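PDB 2W2K: D-mandelate dehydrogenase from Rhodotorula graminis, which probably catalyses the NAD-dependent interconversion of D-mandelate and its 2-keto acid, benzoylformate. Local coordinates for residues B[7-12]-B[64-69]; B[17-22]-B[316-321]; B[53-58]-B[75-80]. One frame throughout, in Å; residues are numbered along the deposited sequence.

Interaction 1: B[7-12]-B[64-69]; sequences LLLGDP and TESYPW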
loop_
_atom_site.group_PDB
_atom_site.type_symbol
_atom_site.label_atom_id
_atom_site.label_comp_id
_atom_site.label_asym_id
_atom_site.label_seq_id
_atom_site.Cartn_x
_atom_site.Cartn_y
_atom_site.Cartn_z
ATOM N N LEU B 7 -10.745 4.368 -39.252
ATOM C CA LEU B 7 -11.867 3.666 -38.615
ATOM C C LEU B 7 -11.722 3.763 -37.085
ATOM O O LEU B 7 -10.688 3.367 -36.553
ATOM C CB LEU B 7 -11.893 2.173 -39.042
ATOM C CG LEU B 7 -13.116 1.373 -38.521
ATOM C CD1 LEU B 7 -14.374 1.826 -39.257
ATOM C CD2 LEU B 7 -12.896 -0.126 -38.743
ATOM N N LEU B 8 -12.775 4.244 -36.405
ATOM C CA LEU B 8 -12.821 4.376 -34.926
ATOM C C LEU B 8 -13.544 3.191 -34.302
ATOM O O LEU B 8 -14.729 3.002 -34.568
ATOM C CB LEU B 8 -13.551 5.679 -34.529
ATOM C CG LEU B 8 -13.807 5.947 -33.030
ATOM C CD1 LEU B 8 -12.478 5.952 -32.225
ATOM C CD2 LEU B 8 -14.539 7.255 -32.822
ATOM N N LEU B 9 -12.825 2.382 -33.503
ATOM C CA LEU B 9 -13.403 1.232 -32.800
ATOM C C LEU B 9 -13.923 1.638 -31.423
ATOM O O LEU B 9 -13.142 1.847 -30.473
ATOM C CB LEU B 9 -12.388 0.079 -32.638
ATOM C CG LEU B 9 -11.821 -0.688 -33.834
ATOM C CD1 LEU B 9 -10.880 -1.822 -33.315
ATOM C CD2 LEU B 9 -12.912 -1.258 -34.752
ATOM N N GLY B 10 -15.241 1.758 -31.315
ATOM C CA GLY B 10 -15.858 2.190 -30.055
ATOM C C GLY B 10 -15.877 3.697 -29.813
ATOM O O GLY B 10 -15.839 4.491 -30.773
ATOM N N ASP B 11 -15.912 4.090 -28.530
ATOM C CA ASP B 11 -16.088 5.502 -28.126
ATOM C C ASP B 11 -14.958 6.467 -28.592
ATOM O O ASP B 11 -13.791 6.072 -28.690
ATOM C CB ASP B 11 -16.213 5.617 -26.589
ATOM C CG ASP B 11 -17.572 5.152 -26.041
ATOM O OD1 ASP B 11 -18.527 4.946 -26.816
ATOM O OD2 ASP B 11 -17.667 4.984 -24.805
ATOM N N PRO B 12 -15.300 7.748 -28.867
ATOM C CA PRO B 12 -14.272 8.779 -29.167
ATOM C C PRO B 12 -13.488 9.174 -27.906
ATOM O O PRO B 12 -13.694 8.576 -26.834
ATOM C CB PRO B 12 -15.105 9.964 -29.683
ATOM C CG PRO B 12 -16.434 9.811 -28.929
ATOM C CD PRO B 12 -16.671 8.308 -28.903
ATOM N N THR B 64 -14.849 -3.943 -27.941
ATOM C CA THR B 64 -14.737 -5.372 -27.608
ATOM C C THR B 64 -15.735 -6.259 -28.384
ATOM O O THR B 64 -15.518 -7.469 -28.515
ATOM C CB THR B 64 -14.870 -5.665 -26.066
ATOM O OG1 THR B 64 -16.163 -5.266 -25.613
ATOM C CG2 THR B 64 -13.793 -4.922 -25.235
ATOM N N GLU B 65 -16.826 -5.656 -28.865
ATOM C CA GLU B 65 -17.806 -6.331 -29.738
ATOM C C GLU B 65 -17.155 -6.905 -31.009
ATOM O O GLU B 65 -17.642 -7.891 -31.584
ATOM C CB GLU B 65 -18.948 -5.378 -30.132
ATOM C CG GLU B 65 -19.801 -4.818 -28.967
ATOM C CD GLU B 65 -19.294 -3.505 -28.393
ATOM O OE1 GLU B 65 -18.121 -3.138 -28.606
ATOM O OE2 GLU B 65 -20.083 -2.861 -27.671
ATOM N N SER B 66 -16.067 -6.282 -31.460
ATOM C CA SER B 66 -15.321 -6.782 -32.635
ATOM C C SER B 66 -14.500 -8.077 -32.453
ATOM O O SER B 66 -14.150 -8.706 -33.456
ATOM C CB SER B 66 -14.439 -5.672 -33.258
ATOM O OG SER B 66 -13.351 -5.307 -32.421
ATOM N N TYR B 67 -14.194 -8.466 -31.210
ATOM C CA TYR B 67 -13.242 -9.558 -30.943
ATOM C C TYR B 67 -13.816 -10.947 -31.364
ATOM O O TYR B 67 -15.032 -11.155 -31.303
ATOM C CB TYR B 67 -12.849 -9.632 -29.459
ATOM C CG TYR B 67 -12.130 -8.456 -28.794
ATOM C CD1 TYR B 67 -11.624 -7.364 -29.522
ATOM C CD2 TYR B 67 -11.959 -8.451 -27.403
ATOM C CE1 TYR B 67 -10.962 -6.281 -28.851
ATOM C CE2 TYR B 67 -11.313 -7.406 -26.743
ATOM C CZ TYR B 67 -10.821 -6.322 -27.470
ATOM O OH TYR B 67 -10.197 -5.306 -26.780
ATOM N N PRO B 68 -12.942 -11.884 -31.781
ATOM C CA PRO B 68 -11.493 -11.738 -31.976
ATOM C C PRO B 68 -11.159 -11.122 -33.337
ATOM O O PRO B 68 -11.960 -11.237 -34.292
ATOM C CB PRO B 68 -10.991 -13.191 -31.935
ATOM C CG PRO B 68 -12.141 -13.986 -32.538
ATOM C CD PRO B 68 -13.396 -13.267 -32.070
ATOM N N TRP B 69 -9.997 -10.471 -33.407
ATOM C CA TRP B 69 -9.368 -10.095 -34.683
ATOM C C TRP B 69 -8.593 -11.326 -35.195
ATOM O O TRP B 69 -7.355 -11.390 -35.149
ATOM C CB TRP B 69 -8.504 -8.801 -34.527
ATOM C CG TRP B 69 -9.372 -7.533 -34.504
ATOM C CD1 TRP B 69 -10.296 -7.175 -33.532
ATOM C CD2 TRP B 69 -9.422 -6.481 -35.497
ATOM N NE1 TRP B 69 -10.898 -5.979 -33.866
ATOM C CE2 TRP B 69 -10.388 -5.537 -35.062
ATOM C CE3 TRP B 69 -8.765 -6.260 -36.718
ATOM C CZ2 TRP B 69 -10.707 -4.381 -35.808
ATOM C CZ3 TRP B 69 -9.075 -5.085 -37.455
ATOM C CH2 TRP B 69 -10.041 -4.177 -36.993
#

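Interaction 2: B[17-22]-B[316-321]; sequences DDLWSD and FERLTM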
loop_
_atom_site.group_PDB
_atom_site.type_symbol
_atom_site.label_atom_id
_atom_site.label_comp_id
_atom_site.label_asym_id
_atom_site.label_seq_id
_atom_site.Cartn_x
_atom_site.Cartn_y
_atom_site.Cartn_z
ATOM N N ASP B 17 -9.067 16.637 -25.239
ATOM C CA ASP B 17 -10.030 17.268 -26.164
ATOM C C ASP B 17 -9.354 18.062 -27.307
ATOM O O ASP B 17 -9.753 17.915 -28.469
ATOM C CB ASP B 17 -11.028 18.161 -25.398
ATOM C CG ASP B 17 -11.864 17.378 -24.366
ATOM O OD1 ASP B 17 -12.422 16.304 -24.693
ATOM O OD2 ASP B 17 -11.968 17.847 -23.214
ATOM N N ASP B 18 -8.343 18.885 -26.983
ATOM C CA ASP B 18 -7.557 19.639 -28.012
ATOM C C ASP B 18 -6.830 18.754 -29.050
ATOM O O ASP B 18 -6.902 19.007 -30.264
ATOM C CB ASP B 18 -6.521 20.576 -27.360
ATOM C CG ASP B 18 -7.160 21.736 -26.566
ATOM O OD1 ASP B 18 -8.320 22.111 -26.819
ATOM O OD2 ASP B 18 -6.465 22.290 -25.689
ATOM N N LEU B 19 -6.136 17.710 -28.584
ATOM C CA LEU B 19 -5.471 16.775 -29.496
ATOM C C LEU B 19 -6.479 16.006 -30.368
ATOM O O LEU B 19 -6.218 15.794 -31.554
ATOM C CB LEU B 19 -4.555 15.797 -28.742
ATOM C CG LEU B 19 -3.455 15.091 -29.567
ATOM C CD1 LEU B 19 -2.447 16.100 -30.156
ATOM C CD2 LEU B 19 -2.735 14.009 -28.715
ATOM N N TRP B 20 -7.628 15.623 -29.799
ATOM C CA TRP B 20 -8.708 14.964 -30.578
ATOM C C TRP B 20 -9.345 15.872 -31.654
ATOM O O TRP B 20 -9.682 15.390 -32.754
ATOM C CB TRP B 20 -9.775 14.331 -29.642
ATOM C CG TRP B 20 -10.923 13.482 -30.295
ATOM C CD1 TRP B 20 -12.273 13.699 -30.168
ATOM C CD2 TRP B 20 -10.793 12.279 -31.092
ATOM N NE1 TRP B 20 -12.988 12.722 -30.857
ATOM C CE2 TRP B 20 -12.104 11.845 -31.428
ATOM C CE3 TRP B 20 -9.697 11.531 -31.558
ATOM C CZ2 TRP B 20 -12.344 10.708 -32.226
ATOM C CZ3 TRP B 20 -9.944 10.386 -32.358
ATOM C CH2 TRP B 20 -11.250 9.991 -32.669
ATOM N N SER B 21 -9.559 17.157 -31.342
ATOM C CA SER B 21 -10.056 18.106 -32.359
ATOM C C SER B 21 -9.061 18.269 -33.514
ATOM O O SER B 21 -9.470 18.282 -34.687
ATOM C CB SER B 21 -10.412 19.471 -31.726
ATOM O OG SER B 21 -11.526 19.321 -30.853
ATOM N N ASP B 22 -7.766 18.375 -33.184
ATOM C CA ASP B 22 -6.658 18.380 -34.177
ATOM C C ASP B 22 -6.680 17.136 -35.083
ATOM O O ASP B 22 -6.528 17.227 -36.327
ATOM C CB ASP B 22 -5.292 18.529 -33.453
ATOM C CG ASP B 22 -4.111 18.594 -34.405
ATOM O OD1 ASP B 22 -3.969 19.611 -35.132
ATOM O OD2 ASP B 22 -3.288 17.640 -34.413
ATOM N N PHE B 316 -2.579 6.707 -23.083
ATOM C CA PHE B 316 -3.201 5.869 -24.155
ATOM C C PHE B 316 -3.698 6.764 -25.324
ATOM O O PHE B 316 -3.420 6.486 -26.499
ATOM C CB PHE B 316 -4.409 5.001 -23.662
ATOM C CG PHE B 316 -4.047 3.821 -22.779
ATOM C CD1 PHE B 316 -2.738 3.311 -22.700
ATOM C CD2 PHE B 316 -5.048 3.199 -22.028
ATOM C CE1 PHE B 316 -2.443 2.192 -21.839
ATOM C CE2 PHE B 316 -4.770 2.098 -21.192
ATOM C CZ PHE B 316 -3.456 1.593 -21.112
ATOM N N GLU B 317 -4.465 7.815 -25.003
ATOM C CA GLU B 317 -4.961 8.765 -26.026
ATOM C C GLU B 317 -3.821 9.492 -26.754
ATOM O O GLU B 317 -3.849 9.587 -27.992
ATOM C CB GLU B 317 -5.970 9.764 -25.398
ATOM C CG GLU B 317 -7.269 9.049 -24.949
ATOM C CD GLU B 317 -8.445 9.979 -24.597
ATOM O OE1 GLU B 317 -8.293 11.225 -24.632
ATOM O OE2 GLU B 317 -9.532 9.422 -24.272
ATOM N N ARG B 318 -2.814 9.988 -26.014
ATOM C CA ARG B 318 -1.653 10.664 -26.662
ATOM C C ARG B 318 -0.859 9.728 -27.599
ATOM O O ARG B 318 -0.540 10.111 -28.730
ATOM C CB ARG B 318 -0.688 11.299 -25.626
ATOM C CG ARG B 318 0.440 12.193 -26.284
ATOM C CD ARG B 318 1.507 12.628 -25.245
ATOM N NE ARG B 318 2.424 11.532 -24.897
ATOM C CZ ARG B 318 3.505 11.183 -25.604
ATOM N NH1 ARG B 318 3.838 11.827 -26.728
ATOM N NH2 ARG B 318 4.267 10.182 -25.188
ATOM N N LEU B 319 -0.544 8.505 -27.143
ATOM C CA LEU B 319 0.256 7.565 -27.961
ATOM C C LEU B 319 -0.486 7.108 -29.235
ATOM O O LEU B 319 0.090 7.123 -30.336
ATOM C CB LEU B 319 0.733 6.351 -27.116
ATOM C CG LEU B 319 1.900 6.616 -26.132
ATOM C CD1 LEU B 319 2.083 5.376 -25.233
ATOM C CD2 LEU B 319 3.198 6.952 -26.883
ATOM N N THR B 320 -1.750 6.714 -29.096
ATOM C CA THR B 320 -2.532 6.257 -30.280
ATOM C C THR B 320 -2.628 7.340 -31.370
ATOM O O THR B 320 -2.356 7.062 -32.552
ATOM C CB THR B 320 -3.940 5.708 -29.913
ATOM O OG1 THR B 320 -4.684 6.686 -29.153
ATOM C CG2 THR B 320 -3.825 4.356 -29.110
ATOM N N MET B 321 -3.009 8.565 -30.975
ATOM C CA MET B 321 -3.161 9.682 -31.937
ATOM C C MET B 321 -1.819 10.083 -32.569
ATOM O O MET B 321 -1.729 10.236 -33.797
ATOM C CB MET B 321 -3.830 10.900 -31.277
ATOM C CG MET B 321 -5.315 10.703 -30.885
ATOM S SD MET B 321 -6.115 12.253 -30.341
ATOM C CE MET B 321 -6.437 11.930 -28.611
#

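Interaction 3: B[53-58]-B[75-80]; sequences EAIIKL and SHLPSS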
loop_
_atom_site.group_PDB
_atom_site.type_symbol
_atom_site.label_atom_id
_atom_site.label_comp_id
_atom_site.label_asym_id
_atom_site.label_seq_id
_atom_site.Cartn_x
_atom_site.Cartn_y
_atom_site.Cartn_z
ATOM N N GLU B 53 -7.159 3.974 -44.306
ATOM C CA GLU B 53 -5.705 3.825 -44.177
ATOM C C GLU B 53 -5.206 3.505 -42.756
ATOM O O GLU B 53 -4.056 3.065 -42.577
ATOM C CB GLU B 53 -4.979 5.092 -44.708
ATOM C CG GLU B 53 -5.065 5.314 -46.232
ATOM C CD GLU B 53 -6.458 5.696 -46.737
ATOM O OE1 GLU B 53 -7.127 6.572 -46.148
ATOM O OE2 GLU B 53 -6.869 5.146 -47.780
ATOM N N ALA B 54 -6.053 3.756 -41.753
ATOM C CA ALA B 54 -5.720 3.452 -40.355
ATOM C C ALA B 54 -6.936 2.989 -39.532
ATOM O O ALA B 54 -8.106 3.212 -39.929
ATOM C CB ALA B 54 -5.045 4.707 -39.674
ATOM N N ILE B 55 -6.649 2.334 -38.395
ATOM C CA ILE B 55 -7.622 2.019 -37.366
ATOM C C ILE B 55 -7.081 2.550 -36.010
ATOM O O ILE B 55 -5.889 2.360 -35.711
ATOM C CB ILE B 55 -7.838 0.456 -37.238
ATOM C CG1 ILE B 55 -8.374 -0.165 -38.548
ATOM C CG2 ILE B 55 -8.797 0.146 -36.071
ATOM C CD1 ILE B 55 -7.931 -1.663 -38.734
ATOM N N ILE B 56 -7.956 3.157 -35.197
ATOM C CA ILE B 56 -7.632 3.623 -33.821
ATOM C C ILE B 56 -8.602 3.069 -32.739
ATOM O O ILE B 56 -9.831 2.929 -32.964
ATOM C CB ILE B 56 -7.553 5.224 -33.767
ATOM C CG1 ILE B 56 -6.746 5.722 -32.537
ATOM C CG2 ILE B 56 -8.942 5.865 -33.935
ATOM C CD1 ILE B 56 -6.391 7.252 -32.504
ATOM N N LYS B 57 -8.035 2.740 -31.577
ATOM C CA LYS B 57 -8.774 2.114 -30.450
ATOM C C LYS B 57 -8.266 2.808 -29.167
ATOM O O LYS B 57 -7.141 2.521 -28.683
ATOM C CB LYS B 57 -8.493 0.586 -30.451
ATOM C CG LYS B 57 -9.366 -0.297 -29.458
ATOM C CD LYS B 57 -8.778 -1.730 -29.407
ATOM C CE LYS B 57 -9.565 -2.740 -28.529
ATOM N NZ LYS B 57 -9.570 -2.438 -27.048
ATOM N N LEU B 58 -9.073 3.742 -28.638
ATOM C CA LEU B 58 -8.620 4.710 -27.608
ATOM C C LEU B 58 -8.576 4.200 -26.153
ATOM O O LEU B 58 -7.992 4.865 -25.272
ATOM C CB LEU B 58 -9.466 6.001 -27.684
ATOM C CG LEU B 58 -9.340 6.804 -29.001
ATOM C CD1 LEU B 58 -10.475 7.843 -29.133
ATOM C CD2 LEU B 58 -8.023 7.508 -29.077
ATOM N N SER B 75 -8.868 -11.053 -43.174
ATOM C CA SER B 75 -8.914 -11.319 -44.618
ATOM C C SER B 75 -9.843 -10.358 -45.389
ATOM O O SER B 75 -9.734 -10.237 -46.619
ATOM C CB SER B 75 -9.291 -12.791 -44.915
ATOM O OG SER B 75 -10.702 -13.015 -44.825
ATOM N N HIS B 76 -10.748 -9.681 -44.683
ATOM C CA HIS B 76 -11.695 -8.764 -45.346
ATOM C C HIS B 76 -11.350 -7.275 -45.178
ATOM O O HIS B 76 -12.137 -6.438 -45.581
ATOM C CB HIS B 76 -13.131 -9.022 -44.866
ATOM C CG HIS B 76 -13.602 -10.423 -45.145
ATOM N ND1 HIS B 76 -13.693 -10.933 -46.422
ATOM C CD2 HIS B 76 -13.967 -11.427 -44.312
ATOM C CE1 HIS B 76 -14.108 -12.188 -46.366
ATOM N NE2 HIS B 76 -14.280 -12.512 -45.097
ATOM N N LEU B 77 -10.213 -6.953 -44.559
ATOM C CA LEU B 77 -9.809 -5.541 -44.428
ATOM C C LEU B 77 -9.366 -4.963 -45.793
ATOM O O LEU B 77 -8.794 -5.689 -46.617
ATOM C CB LEU B 77 -8.711 -5.401 -43.361
ATOM C CG LEU B 77 -9.064 -5.736 -41.907
ATOM C CD1 LEU B 77 -7.797 -6.112 -41.098
ATOM C CD2 LEU B 77 -9.831 -4.570 -41.223
ATOM N N PRO B 78 -9.637 -3.664 -46.056
ATOM C CA PRO B 78 -9.223 -3.111 -47.366
ATOM C C PRO B 78 -7.683 -3.062 -47.542
ATOM O O PRO B 78 -6.947 -2.822 -46.579
ATOM C CB PRO B 78 -9.824 -1.690 -47.356
ATOM C CG PRO B 78 -9.949 -1.332 -45.888
ATOM C CD PRO B 78 -10.297 -2.651 -45.204
ATOM N N SER B 79 -7.202 -3.289 -48.770
ATOM C CA SER B 79 -5.746 -3.315 -49.032
ATOM C C SER B 79 -5.039 -1.950 -48.872
ATOM O O SER B 79 -3.792 -1.891 -48.776
ATOM C CB SER B 79 -5.447 -3.919 -50.411
ATOM O OG SER B 79 -5.426 -5.335 -50.289
ATOM N N SER B 80 -5.840 -0.882 -48.832
ATOM C CA SER B 80 -5.382 0.493 -48.491
ATOM C C SER B 80 -4.867 0.650 -47.040
ATOM O O SER B 80 -4.160 1.637 -46.704
ATOM C CB SER B 80 -6.555 1.480 -48.698
ATOM O OG SER B 80 -7.685 1.142 -47.885
#

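Interaction 1: B[7-12]-B[64-69]
Leu9 and Ser66 mark the nearest backbone approach, their CA atoms 8.2 Å apart, so the two segments meet through side chains alone. Residues 7-12 leave the end of strand 5-8 and run into a loop; residues 64-69 begin with a short 3-10 turn, in which Tyr67 N bonds to Thr64 O, and continue through a cis peptide bond before Pro68 that leads the chain to Trp69. The side chains of Leu9 and Trp69 come from opposite directions. Leu9 CD1 lies 3.6 Å from Trp69 CZ2 and 4.1 Å from Trp69 CE2, meeting the indole obliquely. The other branch, Leu9 CD2, lies in the ring plane at the edge, 4.0 Å from Trp69 CZ2. Leu9 directs this fork across the gap with CG anti to its carbonyl carbon (chi1 -65°). The pyrrole side of the indole is held by its own segment: Trp69 NE1 donates to Ser66 OG at 2.9 Å, 156° at the hydrogen, with the hydroxyl 14° out of the ring plane. Ser66 OG is bonded in addition to Gly63 O, while Leu9 CD1 brushes it at 4.4 Å. Ile55, Phe84, Trp93 and Leu77 pack round the indole as well, placing the contact beside the strand ends of the five-stranded parallel sheet of the flavodoxin-like catalytic domain. Its chemistry is divided: the Ser66 bond satisfies the buried indole N-H and limits how the ring can turn, whereas the link to strand 5-8 is purely apolar.

Interaction 2: B[17-22]-B[316-321]
Leu19 reaches across to Arg318 and Met321; the axes of residues 17-22 and 316-321 approach to 10.6 Å and run 21° from parallel. Helix 17-26 follows strand 5-8, and beside it helix 310-330, near the C-terminus, lies against the catalytic-domain sheet, with Thr320 and Met321 on Ile56 of strand 54-57. With CG anti to the backbone N (chi1 -160°), Leu19 sets CD2 4.1 Å from Arg318 CA, beside the root of a side chain whose guanidinium leads away to a salt bridge with Glu315. The Leu19 and Met321 side chains lie alongside, pointing opposite ways, with Leu19 CG 4.0 Å from Met321 SD. The same sulfur lies 3.7 Å from Leu19 O and 3.7 Å from Trp20 N, close against the backbone. Trp20 follows, its side chain roughly perpendicular to that of Met321: Met321 SD sits in the indole plane at the ring edge, 3.9 Å from Trp20 CE3, a Met-aromatic contact. Just outside, the Glu317 carboxylate accepts the backbone N-H groups of Arg14, His15 and Leu16 ahead of helix 17-26. With no hydrogen bond between the two segments, their hold rests on dispersion and on one polarisable sulfur wedged between leucine, indole edge and peptide.

Interaction 3: B[53-58]-B[75-80]
Glu53 meets Ser80 mainly through backbone and carbon atoms. Ser80 O lies 3.7 Å from Glu53 CA and 3.8 Å from Glu53 CG, while the glutamate, bent at chi2 (70°), brings OE2 back to 3.8 Å from Ser80 CB. Two residues on, Ile55 and Leu77 touch by branch ends, Ile55 CD1 to Leu77 CD2 at 4.3 Å, a looser apolar contact on the buried side. The touching parts run at 139° to each other, since residues 77-80 head back toward the start of the strand. This is the return leg of a beta-alpha-beta crossover: strand 54-57 leads through helix 71-74 to strand 83-86, its parallel neighbour in the sheet of the catalytic domain, and residues 75-80 belong to the connection into that second strand. Backbone bonds of Glu53 with Lys82 and of Ile55 with Val83 start the strand pairing just beyond Ser80. The polar ends are positioned by partners outside the pair. Glu53 OE1 accepts from Arg5 N, which ties the carboxylate to the strand on the other side of 54-57, and Ser80 OG, placed between its backbone N and carbonyl carbon (chi1 59°), is hydrogen-bonded to Phe52 O. Further out, Ile55 also rests on Trp69, Leu81 and Phe84, and Pro78 packs on Phe52.

In the fold
Interactions 1 and 3 both reach the five-stranded parallel sheet, where strands 5-8 and 54-57 are neighbours joined by backbone bonds between Leu7 and both Ala54 and Ile56; their centres lie about 11 Å apart. Interaction 1 is buried, whereas interaction 3 passes from an apolar interior end to a polar, partly exposed one. Interaction 2, also partly buried, joins two helices instead: Trp20 reaches Leu8 and Pro12 of residues 7-12, and Thr320 packs on Ile56 and Leu58 of residues 53-58. None of the three carries a hydrogen bond between its segments; they differ in using an indole against leucine, a thioether against an indole edge, and a glutamate's backbone and chain against a serine, with an isoleucine-leucine touch beside it.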